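PDB 1L3I: probable cobalt-precorrin-6B C(15)-methyltransferase (decarboxylating) from Methanothermobacter thermautotrophicus, which probably methylates C-15 of cobalt-precorrin-6B with S-adenosyl-L-methionine and then decarboxylates C-12, yielding cobalt-precorrin-7 in anaerobic cobalamin biosynthesis. Local coordinates for residues A29-N34 with A52-R57; D35-V40 with I101-V106; G111-I116 with F141-C146; V132-L137 with A180-G185. All coordinates share one frame; numbering follows the deposited sequence.

Followed from the N terminus, the chain first passes 29-34 and runs straight on into 35-40. Interaction 1 closes the loop from 29-34 to 52-57, and interaction 2 a longer one from 35-40 to 101-106; the two cross, and they meet through probable backbone hydrogen bonds from Arg56 N to Asp35 O and from Ala37 N to Arg57 O. Interactions 3 (111-116 with 141-146) and 4 (132-137 with 180-185) come later and cross in the same manner. Interactions 2 and 4 share one sheet, joined by Thr133 and Val106. Interaction 3 lays two helices over that sheet, with Leu113 touching Val106 and Val132, and Ala143 touching Ile182.

Interaction 1: residues A29-N34 with A52-R57; sequences AEPGKN and AGRVRR
Two helix-to-strand loops of the Rossmann-like methyltransferase fold, one leading into strand 36-40 and the other into strand 57-62, meet through Pro31, Gly32, Lys33 and Asn34 on one side and Arg54, Val55 and Arg56 on the other. Their touching parts run in roughly the same direction, 29° apart, as expected for the lead-ins to neighbouring parallel strands. The apolar part is set by Pro31, whose CB lies 3.6 Å from Arg54 CB. Pro31 and Arg54 flank each other with the same heading, and Met26 of helix 19-29 touches both. Val55 CG1 approaches the same proline CB at 3.9 Å. Backbone oxygens fill the middle: Gly32 O receives the CA-H of Val55 at a CA to O distance of 3.4 Å, and Arg54 O receives that of Lys33 at an equal CA to O distance. Arg56 carries the polar part. Its CB rests 3.3 Å from Lys33 O, and a bend at chi3 (36°) swings NE out of the extended line. NH2 then donates to the carbonyl Asn34 O over 2.7 Å. The donor stands above the carbonyl plane, 39° out of it, while the oxygen lies at the guanidinium edge, somewhat tilted from its plane. Asn83 secures the second loop separately by bonding through ND2 to Ala52 O and Arg56 O. Arg56 and Arg57 also make backbone bonds to Asp35 and Ala37, which continue the contact into the sheet. Such side-by-side loops are typical of the N-terminal end of the parallel strands in an alternating alpha/beta fold.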
loop_
_atom_site.group_PDB
_atom_site.type_symbol
_atom_site.label_atom_id
_atom_site.label_comp_id
_atom_site.label_asym_id
_atom_site.label_seq_id
_atom_site.Cartn_x
_atom_site.Cartn_y
_atom_site.Cartn_z
ATOM N N ALA A 29 -15.371 5.313 -15.738
ATOM C CA ALA A 29 -15.985 6.201 -16.717
ATOM C C ALA A 29 -16.957 5.474 -17.660
ATOM O O ALA A 29 -17.949 6.058 -18.085
ATOM C CB ALA A 29 -14.902 6.937 -17.513
ATOM N N GLU A 30 -16.661 4.212 -17.987
ATOM C CA GLU A 30 -17.497 3.419 -18.890
ATOM C C GLU A 30 -17.741 4.204 -20.178
ATOM O O GLU A 30 -18.880 4.557 -20.504
ATOM C CB GLU A 30 -18.838 3.099 -18.233
ATOM C CG GLU A 30 -18.725 2.529 -16.837
ATOM C CD GLU A 30 -20.082 2.327 -16.198
ATOM O OE1 GLU A 30 -20.681 3.334 -15.741
ATOM O OE2 GLU A 30 -20.555 1.162 -16.173
ATOM N N PRO A 31 -16.672 4.474 -20.937
ATOM C CA PRO A 31 -16.755 5.224 -22.193
ATOM C C PRO A 31 -17.646 4.580 -23.253
ATOM O O PRO A 31 -17.505 3.397 -23.556
ATOM C CB PRO A 31 -15.299 5.271 -22.668
ATOM C CG PRO A 31 -14.513 5.079 -21.404
ATOM C CD PRO A 31 -15.296 4.018 -20.696
ATOM N N GLY A 32 -18.546 5.384 -23.817
ATOM C CA GLY A 32 -19.441 4.911 -24.857
ATOM C C GLY A 32 -19.173 5.699 -26.132
ATOM O O GLY A 32 -18.836 6.882 -26.068
ATOM N N LYS A 33 -19.365 5.062 -27.281
ATOM C CA LYS A 33 -19.122 5.720 -28.554
ATOM C C LYS A 33 -19.950 6.960 -28.849
ATOM O O LYS A 33 -19.631 7.712 -29.761
ATOM C CB LYS A 33 -19.252 4.713 -29.687
ATOM C CG LYS A 33 -18.069 3.744 -29.775
ATOM C CD LYS A 33 -18.239 2.831 -30.980
ATOM C CE LYS A 33 -16.984 2.001 -31.265
ATOM N NZ LYS A 33 -17.037 1.472 -32.665
ATOM N N ASN A 34 -21.012 7.185 -28.088
ATOM C CA ASN A 34 -21.861 8.360 -28.292
ATOM C C ASN A 34 -21.718 9.339 -27.137
ATOM O O ASN A 34 -22.542 10.239 -26.972
ATOM C CB ASN A 34 -23.339 7.964 -28.410
ATOM C CG ASN A 34 -23.606 7.057 -29.594
ATOM O OD1 ASN A 34 -22.829 7.014 -30.560
ATOM N ND2 ASN A 34 -24.703 6.300 -29.518
ATOM N N ALA A 52 -10.172 9.560 -26.224
ATOM C CA ALA A 52 -10.209 9.834 -27.659
ATOM C C ALA A 52 -10.639 8.617 -28.485
ATOM O O ALA A 52 -11.511 8.716 -29.359
ATOM C CB ALA A 52 -8.846 10.338 -28.134
ATOM N N GLY A 53 -10.053 7.465 -28.186
ATOM C CA GLY A 53 -10.396 6.266 -28.929
ATOM C C GLY A 53 -11.648 5.537 -28.480
ATOM O O GLY A 53 -11.923 4.463 -28.998
ATOM N N ARG A 54 -12.424 6.107 -27.556
ATOM C CA ARG A 54 -13.621 5.417 -27.073
ATOM C C ARG A 54 -14.920 6.201 -27.105
ATOM O O ARG A 54 -16.008 5.604 -27.079
ATOM C CB ARG A 54 -13.393 4.869 -25.661
ATOM C CG ARG A 54 -12.264 3.871 -25.603
ATOM C CD ARG A 54 -12.062 3.337 -24.236
ATOM N NE ARG A 54 -10.781 2.649 -24.157
ATOM C CZ ARG A 54 -10.310 2.048 -23.073
ATOM N NH1 ARG A 54 -11.009 2.054 -21.947
ATOM N NH2 ARG A 54 -9.158 1.394 -23.140
ATOM N N VAL A 55 -14.829 7.526 -27.142
ATOM C CA VAL A 55 -16.026 8.353 -27.152
ATOM C C VAL A 55 -16.183 9.126 -28.462
ATOM O O VAL A 55 -15.331 9.049 -29.357
ATOM C CB VAL A 55 -16.092 9.309 -25.912
ATOM C CG1 VAL A 55 -16.029 8.515 -24.634
ATOM C CG2 VAL A 55 -14.981 10.330 -25.949
ATOM N N ARG A 56 -17.283 9.867 -28.570
ATOM C CA ARG A 56 -17.569 10.648 -29.774
ATOM C C ARG A 56 -16.734 11.926 -29.857
ATOM O O ARG A 56 -16.063 12.157 -30.855
ATOM C CB ARG A 56 -19.074 10.961 -29.842
ATOM C CG ARG A 56 -19.542 11.772 -31.065
ATOM C CD ARG A 56 -21.066 11.791 -31.186
ATOM N NE ARG A 56 -21.719 11.840 -29.878
ATOM C CZ ARG A 56 -22.855 12.474 -29.598
ATOM N NH1 ARG A 56 -23.503 13.145 -30.538
ATOM N NH2 ARG A 56 -23.345 12.441 -28.356
ATOM N N ARG A 57 -16.753 12.732 -28.802
ATOM C CA ARG A 57 -16.006 13.979 -28.774
ATOM C C ARG A 57 -15.386 14.191 -27.390
ATOM O O ARG A 57 -16.037 13.941 -26.367
ATOM C CB ARG A 57 -16.938 15.152 -29.143
ATOM C CG ARG A 57 -16.373 16.563 -28.965
ATOM C CD ARG A 57 -15.208 16.900 -29.908
ATOM N NE ARG A 57 -15.605 17.016 -31.317
ATOM C CZ ARG A 57 -14.762 17.147 -32.348
ATOM N NH1 ARG A 57 -13.447 17.189 -32.155
ATOM N NH2 ARG A 57 -15.230 17.227 -33.582
#

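Interaction 2: residues D35-V40 with I101-V106; sequences DVAVDV and IDIAVV
Asp102 meets Asp35 and Val36 just before the regularly paired part of two parallel strands. Its CB lies 3.4 Å from Asp35 OD1. A chi1 of -64° sets CG anti to the carbonyl carbon, beside the backbone N, and CG too stands 3.4 Å from Asp35 OD1. At the tip, Asp102 OD1 is nearest Asp35 OD1 across the contact, at 4.0 Å, while Asp102 OD2 takes the N-H of Val36 over 2.9 Å, 153° at hydrogen, using its anti lone pair, directed away from the other oxygen of the same carboxylate. The return bonds go to Val36 O, which accepts from Asp102 N at 2.8 Å and from Ile103 N at 3.3 Å, where the chain turns a corner. An alanine in place of Asp102 would probably leave the Val36 N-H without its carboxylate acceptor, while the two bonds to Val36 O could remain. Beyond the corner the strands pair regularly, with axes 9° apart, through Val38 N to Ile103 O, Val105 N to Val38 O and Val40 N to Val105 O. Ala37, Asp39, Ile103 and Val105 share one face, where Asp39 OD2 is bonded to Thr48. On the face of Val38, Ala104, Val40 and Val106, packed against helices 91-95 and 113-122, Val38 CG1 touches Ala104 CB and, from before the corner, Ile101 CD1 at 3.5 Å. Val40 lies close to bound S-adenosyl-L-homocysteine. Asp35 OD1 and Asp102 OD2 are 3.6 Å apart, so their like charges probably repel, a cost that the Val36 amide and weak ion pairs with Arg129 and Lys125 may partly offset.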
loop_
_atom_site.group_PDB
_atom_site.type_symbol
_atom_site.label_atom_id
_atom_site.label_comp_id
_atom_site.label_asym_id
_atom_site.label_seq_id
_atom_site.Cartn_x
_atom_site.Cartn_y
_atom_site.Cartn_z
ATOM N N ASP A 35 -20.678 9.142 -26.330
ATOM C CA ASP A 35 -20.437 10.002 -25.184
ATOM C C ASP A 35 -19.598 11.206 -25.530
ATOM O O ASP A 35 -18.738 11.153 -26.414
ATOM C CB ASP A 35 -19.748 9.224 -24.060
ATOM C CG ASP A 35 -20.701 8.337 -23.287
ATOM O OD1 ASP A 35 -21.916 8.632 -23.297
ATOM O OD2 ASP A 35 -20.239 7.352 -22.652
ATOM N N VAL A 36 -19.856 12.289 -24.812
ATOM C CA VAL A 36 -19.130 13.540 -24.970
ATOM C C VAL A 36 -18.376 13.663 -23.648
ATOM O O VAL A 36 -18.992 13.655 -22.584
ATOM C CB VAL A 36 -20.086 14.747 -25.136
ATOM C CG1 VAL A 36 -19.290 16.049 -25.197
ATOM C CG2 VAL A 36 -20.930 14.581 -26.380
ATOM N N ALA A 37 -17.055 13.734 -23.701
ATOM C CA ALA A 37 -16.281 13.810 -22.485
ATOM C C ALA A 37 -15.437 15.054 -22.406
ATOM O O ALA A 37 -15.123 15.664 -23.421
ATOM C CB ALA A 37 -15.395 12.578 -22.381
ATOM N N VAL A 38 -15.086 15.441 -21.183
ATOM C CA VAL A 38 -14.208 16.589 -20.964
ATOM C C VAL A 38 -13.103 16.147 -20.013
ATOM O O VAL A 38 -13.362 15.459 -19.025
ATOM C CB VAL A 38 -14.949 17.841 -20.395
ATOM C CG1 VAL A 38 -15.533 17.558 -19.035
ATOM C CG2 VAL A 38 -13.996 19.014 -20.306
ATOM N N ASP A 39 -11.863 16.458 -20.376
ATOM C CA ASP A 39 -10.711 16.132 -19.553
ATOM C C ASP A 39 -10.148 17.452 -19.056
ATOM O O ASP A 39 -9.483 18.177 -19.796
ATOM C CB ASP A 39 -9.667 15.355 -20.367
ATOM C CG ASP A 39 -8.454 14.935 -19.538
ATOM O OD1 ASP A 39 -8.537 14.905 -18.299
ATOM O OD2 ASP A 39 -7.405 14.640 -20.123
ATOM N N VAL A 40 -10.483 17.803 -17.814
ATOM C CA VAL A 40 -10.021 19.040 -17.205
ATOM C C VAL A 40 -8.589 18.858 -16.713
ATOM O O VAL A 40 -8.339 18.085 -15.771
ATOM C CB VAL A 40 -10.944 19.458 -16.038
ATOM C CG1 VAL A 40 -10.472 20.746 -15.407
ATOM C CG2 VAL A 40 -12.376 19.601 -16.524
ATOM N N ILE A 101 -21.965 17.329 -21.104
ATOM C CA ILE A 101 -21.090 16.163 -21.081
ATOM C C ILE A 101 -21.654 14.923 -20.405
ATOM O O ILE A 101 -22.451 15.003 -19.478
ATOM C CB ILE A 101 -19.765 16.513 -20.361
ATOM C CG1 ILE A 101 -20.096 17.057 -18.960
ATOM C CG2 ILE A 101 -18.958 17.526 -21.186
ATOM C CD1 ILE A 101 -18.924 17.402 -18.128
ATOM N N ASP A 102 -21.180 13.775 -20.854
ATOM C CA ASP A 102 -21.584 12.492 -20.308
ATOM C C ASP A 102 -20.521 12.042 -19.313
ATOM O O ASP A 102 -20.831 11.363 -18.332
ATOM C CB ASP A 102 -21.698 11.467 -21.423
ATOM C CG ASP A 102 -22.777 11.820 -22.423
ATOM O OD1 ASP A 102 -23.968 11.777 -22.035
ATOM O OD2 ASP A 102 -22.446 12.164 -23.582
ATOM N N ILE A 103 -19.272 12.421 -19.586
ATOM C CA ILE A 103 -18.143 12.059 -18.751
ATOM C C ILE A 103 -17.267 13.278 -18.473
ATOM O O ILE A 103 -16.954 14.056 -19.374
ATOM C CB ILE A 103 -17.267 10.986 -19.441
ATOM C CG1 ILE A 103 -18.074 9.719 -19.710
ATOM C CG2 ILE A 103 -16.040 10.663 -18.604
ATOM C CD1 ILE A 103 -17.390 8.778 -20.673
ATOM N N ALA A 104 -16.862 13.432 -17.222
ATOM C CA ALA A 104 -15.987 14.518 -16.818
ATOM C C ALA A 104 -14.880 13.961 -15.916
ATOM O O ALA A 104 -15.151 13.380 -14.855
ATOM C CB ALA A 104 -16.771 15.587 -16.077
ATOM N N VAL A 105 -13.638 14.092 -16.372
ATOM C CA VAL A 105 -12.466 13.656 -15.611
ATOM C C VAL A 105 -11.680 14.913 -15.242
ATOM O O VAL A 105 -11.310 15.722 -16.116
ATOM C CB VAL A 105 -11.551 12.717 -16.421
ATOM C CG1 VAL A 105 -10.274 12.371 -15.607
ATOM C CG2 VAL A 105 -12.333 11.458 -16.820
ATOM N N VAL A 106 -11.484 15.121 -13.949
ATOM C CA VAL A 106 -10.737 16.280 -13.500
ATOM C C VAL A 106 -9.337 15.814 -13.134
ATOM O O VAL A 106 -9.133 15.242 -12.063
ATOM C CB VAL A 106 -11.410 16.967 -12.285
ATOM C CG1 VAL A 106 -10.692 18.272 -11.964
ATOM C CG2 VAL A 106 -12.872 17.227 -12.587
#

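Interaction 3: residues G111-I116 with F141-C146; sequences GELQEI and FEAMEC
Leu113 meets the aliphatic part of Glu142 and Ala143 between helices 113-122 and 137-149. The side chains of Leu113 and Glu142 run antiparallel alongside one another, and Leu113 CD2 comes to 3.8 Å from Glu142 CG. The same methyl reaches the helix backbone at 3.7 Å from Ala143 N, and is 4.2 Å from Ala143 CB. In the leucine a chi1 of -179° sets CG anti to the backbone N, and it is CD2 that makes the contact, while Glu142 bends at chi2 (57°), where CD turns off the line of its chain.

Both helices cover one face of the central sheet of the Rossmann-like methyltransferase domain: Leu113 CD1 touches Val106 and Val132, and Ala143 CB touches Val132 and Ile182. Next to Leu113, Glu112 occupies the N-cap position of its helix and belongs to the S-adenosyl-L-homocysteine pocket, where OE1 makes a weak hydrogen bond to the ligand N6. On the second helix, Phe141 stacks on Phe141 of a neighbouring subunit.

The sulfur contacts belong to Cys146, whose SG lies against the aliphatic part of Gln114, 3.7 Å from CG and 3.9 Å from CB.

The polar approach is looser. Gln114 NE2 and Glu142 OE2 are 3.9 Å apart, beyond bonding distance, and the amide and carboxylate planes are turned 68° from one another.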
loop_
_atom_site.group_PDB
_atom_site.type_symbol
_atom_site.label_atom_id
_atom_site.label_comp_id
_atom_site.label_asym_id
_atom_site.label_seq_id
_atom_site.Cartn_x
_atom_site.Cartn_y
_atom_site.Cartn_z
ATOM N N GLY A 111 -6.523 24.906 -7.619
ATOM C CA GLY A 111 -7.128 25.796 -6.651
ATOM C C GLY A 111 -8.584 26.100 -6.919
ATOM O O GLY A 111 -9.272 26.600 -6.042
ATOM N N GLU A 112 -9.071 25.738 -8.099
ATOM C CA GLU A 112 -10.461 26.009 -8.472
ATOM C C GLU A 112 -11.343 24.765 -8.531
ATOM O O GLU A 112 -12.347 24.754 -9.236
ATOM C CB GLU A 112 -10.496 26.713 -9.832
ATOM C CG GLU A 112 -9.609 27.941 -9.896
ATOM C CD GLU A 112 -9.416 28.455 -11.304
ATOM O OE1 GLU A 112 -9.572 27.664 -12.258
ATOM O OE2 GLU A 112 -9.089 29.651 -11.448
ATOM N N LEU A 113 -11.000 23.743 -7.751
ATOM C CA LEU A 113 -11.763 22.497 -7.770
ATOM C C LEU A 113 -13.264 22.681 -7.570
ATOM O O LEU A 113 -14.084 22.204 -8.365
ATOM C CB LEU A 113 -11.228 21.506 -6.732
ATOM C CG LEU A 113 -11.977 20.177 -6.722
ATOM C CD1 LEU A 113 -11.773 19.424 -8.035
ATOM C CD2 LEU A 113 -11.520 19.357 -5.538
ATOM N N GLN A 114 -13.612 23.384 -6.501
ATOM C CA GLN A 114 -15.007 23.636 -6.159
ATOM C C GLN A 114 -15.781 24.272 -7.310
ATOM O O GLN A 114 -16.870 23.816 -7.664
ATOM C CB GLN A 114 -15.055 24.530 -4.933
ATOM C CG GLN A 114 -16.433 24.772 -4.391
ATOM C CD GLN A 114 -16.386 25.625 -3.150
ATOM O OE1 GLN A 114 -16.134 26.838 -3.221
ATOM N NE2 GLN A 114 -16.608 25.000 -1.997
ATOM N N GLU A 115 -15.193 25.306 -7.904
ATOM C CA GLU A 115 -15.802 26.031 -9.021
ATOM C C GLU A 115 -15.982 25.111 -10.225
ATOM O O GLU A 115 -17.050 25.082 -10.841
ATOM C CB GLU A 115 -14.903 27.208 -9.400
ATOM C CG GLU A 115 -15.447 28.120 -10.468
ATOM C CD GLU A 115 -14.503 29.273 -10.791
ATOM O OE1 GLU A 115 -13.423 29.377 -10.152
ATOM O OE2 GLU A 115 -14.846 30.082 -11.690
ATOM N N ILE A 116 -14.903 24.395 -10.562
ATOM C CA ILE A 116 -14.836 23.452 -11.672
ATOM C C ILE A 116 -15.923 22.404 -11.518
ATOM O O ILE A 116 -16.629 22.102 -12.478
ATOM C CB ILE A 116 -13.450 22.752 -11.702
ATOM C CG1 ILE A 116 -12.370 23.741 -12.129
ATOM C CG2 ILE A 116 -13.449 21.536 -12.634
ATOM C CD1 ILE A 116 -10.970 23.169 -12.004
ATOM N N PHE A 141 -10.231 15.330 0.238
ATOM C CA PHE A 141 -11.256 15.799 1.150
ATOM C C PHE A 141 -12.209 16.733 0.409
ATOM O O PHE A 141 -13.426 16.553 0.442
ATOM C CB PHE A 141 -10.609 16.556 2.304
ATOM C CG PHE A 141 -11.598 17.122 3.282
ATOM C CD1 PHE A 141 -12.139 16.318 4.288
ATOM C CD2 PHE A 141 -11.994 18.464 3.201
ATOM C CE1 PHE A 141 -13.058 16.835 5.195
ATOM C CE2 PHE A 141 -12.914 18.996 4.106
ATOM C CZ PHE A 141 -13.447 18.184 5.106
ATOM N N GLU A 142 -11.643 17.723 -0.274
ATOM C CA GLU A 142 -12.403 18.717 -1.032
ATOM C C GLU A 142 -13.358 18.113 -2.062
ATOM O O GLU A 142 -14.528 18.477 -2.086
ATOM C CB GLU A 142 -11.444 19.719 -1.699
ATOM C CG GLU A 142 -12.113 21.011 -2.129
ATOM C CD GLU A 142 -12.802 21.719 -0.952
ATOM O OE1 GLU A 142 -12.307 21.614 0.203
ATOM O OE2 GLU A 142 -13.846 22.377 -1.190
ATOM N N ALA A 143 -12.869 17.167 -2.868
ATOM C CA ALA A 143 -13.671 16.509 -3.897
ATOM C C ALA A 143 -14.900 15.850 -3.269
ATOM O O ALA A 143 -16.012 15.975 -3.773
ATOM C CB ALA A 143 -12.811 15.461 -4.656
HETATM N N MSE A 144 -14.688 15.187 -2.142
HETATM C CA MSE A 144 -15.751 14.503 -1.420
HETATM C C MSE A 144 -16.816 15.475 -0.912
HETATM O O MSE A 144 -17.980 15.345 -1.274
HETATM C CB MSE A 144 -15.153 13.745 -0.250
HETATM C CG MSE A 144 -14.193 12.662 -0.675
HETATM SE SE MSE A 144 -15.079 10.996 -0.758
HETATM C CE MSE A 144 -14.792 10.537 1.093
ATOM N N GLU A 145 -16.408 16.439 -0.088
ATOM C CA GLU A 145 -17.334 17.431 0.460
ATOM C C GLU A 145 -18.101 18.115 -0.676
ATOM O O GLU A 145 -19.325 18.083 -0.714
ATOM C CB GLU A 145 -16.586 18.480 1.322
ATOM C CG GLU A 145 -17.520 19.534 1.999
ATOM C CD GLU A 145 -16.835 20.396 3.077
ATOM O OE1 GLU A 145 -15.893 21.162 2.740
ATOM O OE2 GLU A 145 -17.262 20.327 4.261
ATOM N N CYS A 146 -17.376 18.671 -1.636
ATOM C CA CYS A 146 -18.008 19.348 -2.755
ATOM C C CYS A 146 -19.014 18.494 -3.491
ATOM O O CYS A 146 -20.144 18.918 -3.682
ATOM C CB CYS A 146 -16.963 19.854 -3.730
ATOM S SG CYS A 146 -16.134 21.315 -3.099
#

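Interaction 4: residues V132-L137 with A180-G185; sequences VTAILL and ALIYTG
Val132 to Ala134 pair with Ala180 to Ile182 in an antiparallel strand contact within the mixed sheet of this class I methyltransferase fold. Across the sheet, strand 170-183 is inserted between 128-134 and 155-167, giving the order 3-2-1-4-5-7-6 that marks the fold, with strand 170-183 antiparallel to strand 128-134. The directions support this: the short strand axes are 152° apart. Four backbone bonds fix the register. Val132 N donates to Ile182 O at 2.8 Å, and Ile182 N returns a bond to Val132 O at 2.9 Å. One step on, Ala134 N reaches Ala180 O at 2.8 Å, almost straight with 179° at hydrogen, while Ala180 N gives its own to Ala134 O at 3.0 Å. Between these two hydrogen-bonded pairs sits the non-hydrogen-bonded pair Thr133 and Leu181, where Leu181 CA approaches Val132 O at 3.4 Å. Side chains divide between the faces. Thr133 and Leu181 turn to the one covered by helix 19-29, touching Ile25, Leu24 and Leu28; the Thr133 side chain is about 5 Å from that of Thr17, which binds S-adenosyl-L-methionine. Thr133 and Leu181 run alongside one another, Leu181 CD2 being 3.9 Å from Thr133 OG1 and slightly farther from CG2. Val132, Ala134, Ala180 and Ile182 turn to the opposite face, where helix 137-149 packs through Lys140 and Ala143. There the Ile182 chain bends at chi2 (81°), placing CD1 within 3.8 Å of Ala134 CB.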
loop_
_atom_site.group_PDB
_atom_site.type_symbol
_atom_site.label_atom_id
_atom_site.label_comp_id
_atom_site.label_asym_id
_atom_site.label_seq_id
_atom_site.Cartn_x
_atom_site.Cartn_y
_atom_site.Cartn_z
ATOM N N VAL A 132 -12.583 12.473 -10.248
ATOM C CA VAL A 132 -11.540 13.412 -9.904
ATOM C C VAL A 132 -10.334 12.599 -9.468
ATOM O O VAL A 132 -10.459 11.704 -8.640
ATOM C CB VAL A 132 -11.969 14.346 -8.726
ATOM C CG1 VAL A 132 -10.847 15.337 -8.409
ATOM C CG2 VAL A 132 -13.275 15.092 -9.058
ATOM N N THR A 133 -9.184 12.889 -10.061
ATOM C CA THR A 133 -7.933 12.215 -9.743
ATOM C C THR A 133 -7.234 13.088 -8.720
ATOM O O THR A 133 -6.858 14.220 -9.031
ATOM C CB THR A 133 -7.043 12.129 -10.989
ATOM O OG1 THR A 133 -7.814 11.605 -12.076
ATOM C CG2 THR A 133 -5.871 11.207 -10.734
ATOM N N ALA A 134 -7.018 12.570 -7.513
ATOM C CA ALA A 134 -6.388 13.341 -6.448
ATOM C C ALA A 134 -5.072 12.817 -5.892
ATOM O O ALA A 134 -4.993 11.675 -5.450
ATOM C CB ALA A 134 -7.366 13.519 -5.314
ATOM N N ILE A 135 -4.036 13.646 -5.940
ATOM C CA ILE A 135 -2.741 13.273 -5.361
ATOM C C ILE A 135 -2.495 14.089 -4.086
ATOM O O ILE A 135 -1.685 13.706 -3.242
ATOM C CB ILE A 135 -1.567 13.454 -6.340
ATOM C CG1 ILE A 135 -1.481 14.903 -6.816
ATOM C CG2 ILE A 135 -1.703 12.489 -7.504
ATOM C CD1 ILE A 135 -0.265 15.162 -7.655
ATOM N N LEU A 136 -3.188 15.224 -3.954
ATOM C CA LEU A 136 -3.074 16.059 -2.765
ATOM C C LEU A 136 -4.126 15.634 -1.750
ATOM O O LEU A 136 -5.287 15.442 -2.084
ATOM C CB LEU A 136 -3.289 17.532 -3.093
ATOM C CG LEU A 136 -2.293 18.203 -4.044
ATOM C CD1 LEU A 136 -2.629 19.675 -4.147
ATOM C CD2 LEU A 136 -0.875 18.004 -3.557
ATOM N N LEU A 137 -3.709 15.523 -0.500
ATOM C CA LEU A 137 -4.608 15.140 0.579
ATOM C C LEU A 137 -5.838 16.074 0.643
ATOM O O LEU A 137 -6.969 15.624 0.833
ATOM C CB LEU A 137 -3.841 15.173 1.913
ATOM C CG LEU A 137 -4.598 15.183 3.244
ATOM C CD1 LEU A 137 -5.497 13.949 3.405
ATOM C CD2 LEU A 137 -3.587 15.266 4.364
ATOM N N ALA A 180 -5.726 8.788 -5.516
ATOM C CA ALA A 180 -7.105 8.471 -5.171
ATOM C C ALA A 180 -8.041 8.918 -6.306
ATOM O O ALA A 180 -7.771 9.897 -7.017
ATOM C CB ALA A 180 -7.500 9.162 -3.862
ATOM N N LEU A 181 -9.102 8.151 -6.517
ATOM C CA LEU A 181 -10.088 8.481 -7.531
ATOM C C LEU A 181 -11.402 8.704 -6.800
ATOM O O LEU A 181 -11.894 7.801 -6.110
ATOM C CB LEU A 181 -10.259 7.356 -8.561
ATOM C CG LEU A 181 -9.055 7.011 -9.439
ATOM C CD1 LEU A 181 -9.445 5.898 -10.384
ATOM C CD2 LEU A 181 -8.578 8.226 -10.212
ATOM N N ILE A 182 -11.885 9.949 -6.831
ATOM C CA ILE A 182 -13.148 10.314 -6.202
ATOM C C ILE A 182 -14.162 10.346 -7.355
ATOM O O ILE A 182 -14.014 11.128 -8.299
ATOM C CB ILE A 182 -13.051 11.686 -5.475
ATOM C CG1 ILE A 182 -12.054 11.604 -4.322
ATOM C CG2 ILE A 182 -14.418 12.112 -4.943
ATOM C CD1 ILE A 182 -10.626 11.741 -4.728
ATOM N N TYR A 183 -15.174 9.486 -7.303
ATOM C CA TYR A 183 -16.144 9.421 -8.385
ATOM C C TYR A 183 -17.599 9.418 -7.923
ATOM O O TYR A 183 -17.914 8.971 -6.813
ATOM C CB TYR A 183 -15.839 8.221 -9.289
ATOM C CG TYR A 183 -15.847 6.889 -8.570
ATOM C CD1 TYR A 183 -16.971 6.064 -8.634
ATOM C CD2 TYR A 183 -14.786 6.501 -7.749
ATOM C CE1 TYR A 183 -17.038 4.880 -7.912
ATOM C CE2 TYR A 183 -14.848 5.321 -7.021
ATOM C CZ TYR A 183 -15.982 4.529 -7.094
ATOM O OH TYR A 183 -16.080 3.384 -6.335
ATOM N N THR A 184 -18.475 9.901 -8.807
ATOM C CA THR A 184 -19.911 10.028 -8.541
ATOM C C THR A 184 -20.808 8.828 -8.861
ATOM O O THR A 184 -20.377 7.850 -9.494
ATOM C CB THR A 184 -20.496 11.297 -9.229
ATOM O OG1 THR A 184 -20.325 11.203 -10.647
ATOM C CG2 THR A 184 -19.787 12.560 -8.738
ATOM N N GLY A 185 -22.077 8.961 -8.443
ATOM C CA GLY A 185 -23.114 7.940 -8.612
ATOM C C GLY A 185 -23.508 7.424 -9.991
ATOM O O GLY A 185 -22.871 7.738 -11.005
#